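PDB 1J3L: demethylmenaquinone Methyltransferase from Thermus thermophilus, which is an alpha/beta protein of the aldolase/RraA family, built around a mixed beta sheet flanked by helices and found as an assembly of three chains. Local coordinates for residues A[49-54]-A[79-84]; A[59-64]-A[88-93]. All coordinates share one frame; numbering follows the deposited sequence.

Interaction 1: residues A[49-54]-A[79-84]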
ATOM      1  N   LYS A  49     -27.721  10.822   1.174  1.00 22.59           N
ATOM      2  CA  LYS A  49     -28.615  11.787   0.532  1.00 24.50           C
ATOM      3  C   LYS A  49     -28.187  12.115  -0.904  1.00 29.67           C
ATOM      4  O   LYS A  49     -28.996  12.062  -1.830  1.00 28.91           O
ATOM      5  CB  LYS A  49     -28.675  13.080   1.349  1.00 36.50           C
ATOM      6  CG  LYS A  49     -29.953  13.878   1.115  1.00 43.44           C
ATOM      7  CD  LYS A  49     -29.939  15.200   1.860  1.00 38.02           C
ATOM      8  CE  LYS A  49     -31.261  15.933   1.699  1.00 46.77           C
ATOM      9  NZ  LYS A  49     -31.602  16.127   0.261  1.00 52.36           N
ATOM     10  N   VAL A  50     -26.912  12.444  -1.085  1.00 26.38           N
ATOM     11  CA  VAL A  50     -26.389  12.774  -2.404  1.00 29.82           C
ATOM     12  C   VAL A  50     -26.388  11.603  -3.402  1.00 25.42           C
ATOM     13  O   VAL A  50     -26.734  11.791  -4.566  1.00 31.78           O
ATOM     14  CB  VAL A  50     -24.952  13.365  -2.296  1.00 38.86           C
ATOM     15  CG1 VAL A  50     -24.363  13.599  -3.691  1.00 29.20           C
ATOM     16  CG2 VAL A  50     -24.994  14.688  -1.518  1.00 40.35           C
ATOM     17  N   LEU A  51     -26.013  10.402  -2.966  1.00 26.51           N
ATOM     18  CA  LEU A  51     -25.990   9.269  -3.891  1.00 28.92           C
ATOM     19  C   LEU A  51     -27.389   8.850  -4.315  1.00 28.36           C
ATOM     20  O   LEU A  51     -27.554   8.044  -5.230  1.00 36.38           O
ATOM     21  CB  LEU A  51     -25.263   8.072  -3.278  1.00 18.73           C
ATOM     22  CG  LEU A  51     -23.731   8.094  -3.273  1.00 22.18           C
ATOM     23  CD1 LEU A  51     -23.222   6.863  -2.570  1.00 32.81           C
ATOM     24  CD2 LEU A  51     -23.198   8.127  -4.689  1.00 32.60           C
ATOM     25  N   GLU A  52     -28.396   9.408  -3.654  1.00 29.85           N
ATOM     26  CA  GLU A  52     -29.782   9.087  -3.968  1.00 31.46           C
ATOM     27  C   GLU A  52     -30.232   9.961  -5.131  1.00 37.80           C
ATOM     28  O   GLU A  52     -31.296   9.741  -5.716  1.00 27.13           O
ATOM     29  CB  GLU A  52     -30.669   9.348  -2.753  1.00 31.25           C
ATOM     30  CG  GLU A  52     -31.943   8.537  -2.735  1.00 36.46           C
ATOM     31  CD  GLU A  52     -31.678   7.047  -2.667  1.00 40.74           C
ATOM     32  OE1 GLU A  52     -31.180   6.571  -1.623  1.00 47.17           O
ATOM     33  OE2 GLU A  52     -31.962   6.351  -3.664  1.00 44.28           O
ATOM     34  N   GLU A  53     -29.417  10.963  -5.452  1.00 39.01           N
ATOM     35  CA  GLU A  53     -29.733  11.861  -6.550  1.00 42.22           C
ATOM     36  C   GLU A  53     -29.179  11.208  -7.798  1.00 45.13           C
ATOM     37  O   GLU A  53     -28.160  10.511  -7.733  1.00 40.92           O
ATOM     38  CB  GLU A  53     -29.099  13.241  -6.327  1.00 41.62           C
ATOM     39  CG  GLU A  53     -29.263  13.709  -4.899  1.00 52.34           C
ATOM     40  CD  GLU A  53     -29.123  15.202  -4.732  1.00 53.71           C
ATOM     41  OE1 GLU A  53     -28.217  15.801  -5.345  1.00 56.58           O
ATOM     42  OE2 GLU A  53     -29.921  15.777  -3.967  1.00 56.23           O
ATOM     43  N   GLU A  54     -29.854  11.380  -8.929  1.00 41.64           N
ATOM     44  CA  GLU A  54     -29.343  10.747 -10.113  1.00 35.58           C
ATOM     45  C   GLU A  54     -27.916  11.086 -10.465  1.00 25.45           C
ATOM     46  O   GLU A  54     -27.575  12.254 -10.627  1.00 41.49           O
ATOM     47  CB  GLU A  54     -30.349  10.899 -11.277  1.00 34.25           C
ATOM     48  CG  GLU A  54     -31.202   9.570 -11.372  1.00 54.66           C
ATOM     49  CD  GLU A  54     -32.749   9.645 -11.154  1.00 56.36           C
ATOM     50  OE1 GLU A  54     -33.485  10.046 -12.078  1.00 38.20           O
ATOM     51  OE2 GLU A  54     -33.253   9.241 -10.081  1.00 60.51           O
ATOM     52  N   ARG A  79     -24.229  -0.221  -3.513  1.00 22.82           N
ATOM     53  CA  ARG A  79     -25.307  -0.725  -4.342  1.00 20.68           C
ATOM     54  C   ARG A  79     -26.270   0.397  -4.696  1.00 14.70           C
ATOM     55  O   ARG A  79     -26.759   0.451  -5.802  1.00 15.72           O
ATOM     56  CB  ARG A  79     -26.060  -1.845  -3.615  1.00 22.42           C
ATOM     57  CG  ARG A  79     -25.232  -3.108  -3.386  1.00 31.32           C
ATOM     58  CD  ARG A  79     -26.044  -4.267  -2.747  1.00 34.25           C
ATOM     59  NE  ARG A  79     -26.326  -4.111  -1.312  1.00 25.84           N
ATOM     60  CZ  ARG A  79     -25.508  -4.480  -0.330  1.00 30.96           C
ATOM     61  NH1 ARG A  79     -24.349  -5.036  -0.628  1.00 44.21           N
ATOM     62  NH2 ARG A  79     -25.831  -4.262   0.945  1.00 50.03           N
ATOM     63  N   ARG A  80     -26.539   1.296  -3.756  1.00 15.60           N
ATOM     64  CA  ARG A  80     -27.446   2.398  -4.037  1.00 26.10           C
ATOM     65  C   ARG A  80     -26.863   3.289  -5.144  1.00 34.24           C
ATOM     66  O   ARG A  80     -27.551   3.619  -6.111  1.00 28.35           O
ATOM     67  CB  ARG A  80     -27.715   3.216  -2.766  1.00 30.68           C
ATOM     68  CG  ARG A  80     -28.993   4.021  -2.840  1.00 46.14           C
ATOM     69  CD  ARG A  80     -30.193   3.140  -3.194  1.00 34.20           C
ATOM     70  NE  ARG A  80     -31.298   3.968  -3.664  1.00 35.48           N
ATOM     71  CZ  ARG A  80     -32.188   3.589  -4.573  1.00 36.55           C
ATOM     72  NH1 ARG A  80     -32.116   2.383  -5.119  1.00 24.77           N
ATOM     73  NH2 ARG A  80     -33.133   4.431  -4.961  1.00 43.56           N
ATOM     74  N   ALA A  81     -25.586   3.647  -5.007  1.00 23.28           N
ATOM     75  CA  ALA A  81     -24.899   4.490  -5.985  1.00 26.10           C
ATOM     76  C   ALA A  81     -25.012   3.889  -7.370  1.00 22.36           C
ATOM     77  O   ALA A  81     -25.229   4.600  -8.361  1.00 21.11           O
ATOM     78  CB  ALA A  81     -23.425   4.651  -5.607  1.00 23.25           C
ATOM     79  N   TRP A  82     -24.872   2.570  -7.432  1.00 22.20           N
ATOM     80  CA  TRP A  82     -24.967   1.858  -8.693  1.00 21.35           C
ATOM     81  C   TRP A  82     -26.376   1.901  -9.273  1.00 24.17           C
ATOM     82  O   TRP A  82     -26.545   2.128 -10.471  1.00 30.29           O
ATOM     83  CB  TRP A  82     -24.536   0.408  -8.513  1.00 22.66           C
ATOM     84  CG  TRP A  82     -24.704  -0.417  -9.739  1.00 27.65           C
ATOM     85  CD1 TRP A  82     -24.133  -0.199 -10.957  1.00 28.56           C
ATOM     86  CD2 TRP A  82     -25.466  -1.623  -9.861  1.00 29.67           C
ATOM     87  NE1 TRP A  82     -24.485  -1.194 -11.830  1.00 30.71           N
ATOM     88  CE2 TRP A  82     -25.300  -2.083 -11.185  1.00 26.30           C
ATOM     89  CE3 TRP A  82     -26.267  -2.362  -8.978  1.00 42.59           C
ATOM     90  CZ2 TRP A  82     -25.907  -3.250 -11.652  1.00 37.00           C
ATOM     91  CZ3 TRP A  82     -26.872  -3.527  -9.442  1.00 52.96           C
ATOM     92  CH2 TRP A  82     -26.685  -3.960 -10.769  1.00 47.36           C
ATOM     93  N   GLU A  83     -27.386   1.668  -8.431  1.00 28.81           N
ATOM     94  CA  GLU A  83     -28.780   1.691  -8.885  1.00 28.96           C
ATOM     95  C   GLU A  83     -29.141   3.090  -9.395  1.00 23.72           C
ATOM     96  O   GLU A  83     -29.979   3.237 -10.271  1.00 21.95           O
ATOM     97  CB  GLU A  83     -29.744   1.298  -7.746  1.00 26.89           C
ATOM     98  CG  GLU A  83     -29.465  -0.070  -7.114  1.00 32.91           C
ATOM     99  CD  GLU A  83     -30.405  -0.415  -5.958  1.00 37.47           C
ATOM    100  OE1 GLU A  83     -30.627   0.438  -5.071  1.00 31.23           O
ATOM    101  OE2 GLU A  83     -30.912  -1.559  -5.927  1.00 46.01           O
ATOM    102  N   LYS A  84     -28.506   4.112  -8.835  1.00 25.49           N
ATOM    103  CA  LYS A  84     -28.766   5.487  -9.238  1.00 21.76           C
ATOM    104  C   LYS A  84     -27.921   5.922 -10.439  1.00 29.87           C
ATOM    105  O   LYS A  84     -27.982   7.076 -10.865  1.00 25.61           O
ATOM    106  CB  LYS A  84     -28.533   6.430  -8.057  1.00 34.73           C
ATOM    107  CG  LYS A  84     -29.709   6.506  -7.091  1.00 37.64           C
ATOM    108  CD  LYS A  84     -30.915   7.107  -7.787  1.00 39.19           C
ATOM    109  CE  LYS A  84     -32.126   7.154  -6.890  1.00 41.43           C
ATOM    110  NZ  LYS A  84     -33.236   7.839  -7.590  1.00 40.14           N
TER
HETATM  111  O   HOH W   1     -32.749  10.584  -7.606  1.00 60.88           O
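The last turns of helices 45-51 and 75-83, with the residues that follow, meet here in the helical layer of the alpha/beta fold, joined by the salt bridges E52-R80 and E54-K84; E83, on the same helix as R80, completes a network with R80 and E52. R80 comes first. Its CG is anti to the backbone N, and a bend at chi2 (54°) sends the guanidinium obliquely across E52. The grip is side-on, with two nitrogens on a single oxygen: R80 NE meets the syn lone pair of E52 OE2 at a very short 2.5 Å, and R80 NH2 reaches the same OE2 at 2.6 Å, nearly along its C-O axis. The carboxylate plane is turned 30° from the guanidinium. R80 NH1 binds OE1 of E83 at 2.4 Å from above that carboxylate's plane, so two acids fix the rotation of the R80 head. A81 supplies the apolar part: A81 CB packs against both methyls of L51, CD2 being the nearer at 3.6 Å. K84, just past the helix, buries the most surface. K84 CG lies 3.2 Å from L51 O, and from there the chain runs along the backbone toward E54. K84 NZ ends 2.9 Å from E54 OE2, on its anti lone pair, and also donates to water 1, which in turn donates to E52 O at 2.5 Å.

Interaction 2: residues A[59-64]-A[88-93]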
ATOM      1  N   VAL A  59     -19.172  11.217 -11.092  1.00 25.73           N
ATOM      2  CA  VAL A  59     -18.270  10.626 -10.129  1.00 28.04           C
ATOM      3  C   VAL A  59     -18.338  11.441  -8.842  1.00 28.30           C
ATOM      4  O   VAL A  59     -18.140  12.655  -8.862  1.00 33.96           O
ATOM      5  CB  VAL A  59     -16.823  10.649 -10.642  1.00 25.09           C
ATOM      6  CG1 VAL A  59     -15.868  10.232  -9.534  1.00 30.31           C
ATOM      7  CG2 VAL A  59     -16.685   9.712 -11.814  1.00 27.95           C
ATOM      8  N   LEU A  60     -18.624  10.782  -7.725  1.00 21.93           N
ATOM      9  CA  LEU A  60     -18.684  11.492  -6.461  1.00 19.02           C
ATOM     10  C   LEU A  60     -17.326  11.373  -5.773  1.00 18.06           C
ATOM     11  O   LEU A  60     -16.798  10.278  -5.583  1.00 22.03           O
ATOM     12  CB  LEU A  60     -19.785  10.922  -5.563  1.00 20.24           C
ATOM     13  CG  LEU A  60     -19.991  11.665  -4.237  1.00 22.11           C
ATOM     14  CD1 LEU A  60     -20.611  13.028  -4.523  1.00 21.28           C
ATOM     15  CD2 LEU A  60     -20.883  10.850  -3.289  1.00 23.55           C
ATOM     16  N   PHE A  61     -16.757  12.517  -5.433  1.00 23.61           N
ATOM     17  CA  PHE A  61     -15.470  12.571  -4.762  1.00 33.80           C
ATOM     18  C   PHE A  61     -15.772  12.983  -3.324  1.00 28.02           C
ATOM     19  O   PHE A  61     -16.211  14.105  -3.072  1.00 32.29           O
ATOM     20  CB  PHE A  61     -14.565  13.608  -5.438  1.00 32.47           C
ATOM     21  CG  PHE A  61     -13.100  13.387  -5.198  1.00 21.18           C
ATOM     22  CD1 PHE A  61     -12.587  13.365  -3.913  1.00 23.05           C
ATOM     23  CD2 PHE A  61     -12.233  13.218  -6.260  1.00 22.37           C
ATOM     24  CE1 PHE A  61     -11.226  13.170  -3.693  1.00 15.29           C
ATOM     25  CE2 PHE A  61     -10.869  13.025  -6.047  1.00 20.23           C
ATOM     26  CZ  PHE A  61     -10.369  13.006  -4.764  1.00 19.68           C
ATOM     27  N   VAL A  62     -15.557  12.066  -2.390  1.00 26.09           N
ATOM     28  CA  VAL A  62     -15.821  12.339  -0.983  1.00 30.19           C
ATOM     29  C   VAL A  62     -14.548  12.619  -0.216  1.00 27.74           C
ATOM     30  O   VAL A  62     -13.673  11.756  -0.102  1.00 24.54           O
ATOM     31  CB  VAL A  62     -16.524  11.156  -0.296  1.00 23.89           C
ATOM     32  CG1 VAL A  62     -16.884  11.526   1.122  1.00 29.14           C
ATOM     33  CG2 VAL A  62     -17.751  10.760  -1.082  1.00 25.06           C
ATOM     34  N   ASP A  63     -14.443  13.836   0.295  1.00 30.58           N
ATOM     35  CA  ASP A  63     -13.279  14.217   1.081  1.00 38.72           C
ATOM     36  C   ASP A  63     -13.609  13.920   2.544  1.00 32.08           C
ATOM     37  O   ASP A  63     -14.422  14.618   3.150  1.00 24.20           O
ATOM     38  CB  ASP A  63     -12.986  15.706   0.915  1.00 36.15           C
ATOM     39  CG  ASP A  63     -11.733  16.122   1.631  1.00 36.08           C
ATOM     40  OD1 ASP A  63     -11.450  15.552   2.706  1.00 35.42           O
ATOM     41  OD2 ASP A  63     -11.034  17.018   1.125  1.00 50.19           O
ATOM     42  N   GLY A  64     -12.999  12.875   3.099  1.00 29.77           N
ATOM     43  CA  GLY A  64     -13.264  12.518   4.484  1.00 17.17           C
ATOM     44  C   GLY A  64     -12.171  13.004   5.411  1.00 20.29           C
ATOM     45  O   GLY A  64     -12.014  12.513   6.531  1.00 25.99           O
ATOM     46  N   GLY A  88     -18.913   6.162 -10.471  1.00 18.38           N
ATOM     47  CA  GLY A  88     -17.943   5.820  -9.450  1.00 22.21           C
ATOM     48  C   GLY A  88     -17.920   6.761  -8.259  1.00 17.99           C
ATOM     49  O   GLY A  88     -18.507   7.842  -8.278  1.00 18.31           O
ATOM     50  N   VAL A  89     -17.219   6.331  -7.219  1.00 24.13           N
ATOM     51  CA  VAL A  89     -17.070   7.095  -5.988  1.00 21.26           C
ATOM     52  C   VAL A  89     -15.598   7.064  -5.588  1.00 23.07           C
ATOM     53  O   VAL A  89     -14.957   6.005  -5.613  1.00 26.72           O
ATOM     54  CB  VAL A  89     -17.882   6.467  -4.827  1.00 21.82           C
ATOM     55  CG1 VAL A  89     -17.950   7.443  -3.644  1.00 12.33           C
ATOM     56  CG2 VAL A  89     -19.270   6.076  -5.315  1.00 19.69           C
ATOM     57  N   VAL A  90     -15.050   8.225  -5.255  1.00 20.55           N
ATOM     58  CA  VAL A  90     -13.664   8.302  -4.809  1.00 16.93           C
ATOM     59  C   VAL A  90     -13.692   8.808  -3.379  1.00 20.94           C
ATOM     60  O   VAL A  90     -14.197   9.893  -3.110  1.00 24.57           O
ATOM     61  CB  VAL A  90     -12.834   9.261  -5.652  1.00 16.92           C
ATOM     62  CG1 VAL A  90     -11.501   9.498  -4.984  1.00 20.23           C
ATOM     63  CG2 VAL A  90     -12.626   8.676  -7.037  1.00 11.48           C
ATOM     64  N   VAL A  91     -13.158   8.020  -2.459  1.00 22.97           N
ATOM     65  CA  VAL A  91     -13.173   8.411  -1.062  1.00 24.02           C
ATOM     66  C   VAL A  91     -11.804   8.731  -0.481  1.00 27.50           C
ATOM     67  O   VAL A  91     -10.934   7.859  -0.395  1.00 22.63           O
ATOM     68  CB  VAL A  91     -13.829   7.307  -0.183  1.00 25.16           C
ATOM     69  CG1 VAL A  91     -13.890   7.747   1.272  1.00 21.34           C
ATOM     70  CG2 VAL A  91     -15.222   6.994  -0.694  1.00 20.51           C
ATOM     71  N   HIS A  92     -11.608   9.991  -0.106  1.00 19.36           N
ATOM     72  CA  HIS A  92     -10.363  10.374   0.539  1.00 25.76           C
ATOM     73  C   HIS A  92     -10.700  10.054   1.982  1.00 22.56           C
ATOM     74  O   HIS A  92     -11.070  10.939   2.757  1.00 26.74           O
ATOM     75  CB  HIS A  92     -10.074  11.867   0.407  1.00 18.86           C
ATOM     76  CG  HIS A  92      -8.756  12.261   0.994  1.00 23.54           C
ATOM     77  ND1 HIS A  92      -8.588  13.393   1.771  1.00 26.71           N
ATOM     78  CD2 HIS A  92      -7.534  11.686   0.908  1.00 23.33           C
ATOM     79  CE1 HIS A  92      -7.324  13.493   2.130  1.00 32.06           C
ATOM     80  NE2 HIS A  92      -6.659  12.469   1.619  1.00 29.83           N
ATOM     81  N   GLY A  93     -10.600   8.771   2.314  1.00 19.50           N
ATOM     82  CA  GLY A  93     -10.940   8.287   3.637  1.00  7.85           C
ATOM     83  C   GLY A  93     -11.192   6.794   3.545  1.00 23.42           C
ATOM     84  O   GLY A  93     -10.652   6.136   2.641  1.00 15.39           O
TER
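F61 presents one ring face to V90: methyl CG1 of V90 sits over the ring centre in a CH-pi contact, 3.7 Å from the centroid and only 12° off the normal, while H92 CB lies at the ring edge. The H92 imidazole has D63 OD1 near its plane at the edge, 3.7 Å from H92 ND1, with carboxylate and ring turned 82° apart; that oxygen takes its hydrogen bond from G65 N. F61 and D63 lie on strand 59-63, V90 and H92 on its parallel neighbour 88-92, in a beta-alpha-beta unit whose crossover helix is 75-83. The register is strictly one-to-one, so F61 and V90 point the same way from paired positions; with F61 CG anti to the backbone N, the ring lies alongside V90. Strand 130-132 covers this side, V132 touching F61, D63 and H92 and L130 touching D63. L60, V62, V89 and V91 occupy the other face, where V62 CG2 meets V89 CG1 at 4.2 Å. The backbones are laced by five hydrogen bonds, the three middle ones nearly straight, V90 N to L60 O, V62 N to V90 O and H92 N to V62 O, each 2.7 Å. At the end H92 centres an inverse gamma turn, and G64 N meets H92 O at 2.8 Å from 31° above the carbonyl plane.

Overall arrangement
Both contacts serve the same part of the fold, and their segments alternate along the chain: helix 45-51, strand 58-63, helix 75-83, strand 88-92. Interaction 2 is the core, its centre about 4 Å from the centre of the chain, and it works through backbone hydrogen bonds and apolar side chains. Interaction 1 lies farther out, its centre about 13 Å from that of the chain; here salt bridges and a water join the segments beside a small apolar contact, and of the residues that touch, only L51 and A81 are buried. The two meet at L60, whose methyls pack against V50 and L51 (L51 CD2 to L60 CD2 3.8 Å), so the inward side of helix 45-51 rests on the sheet.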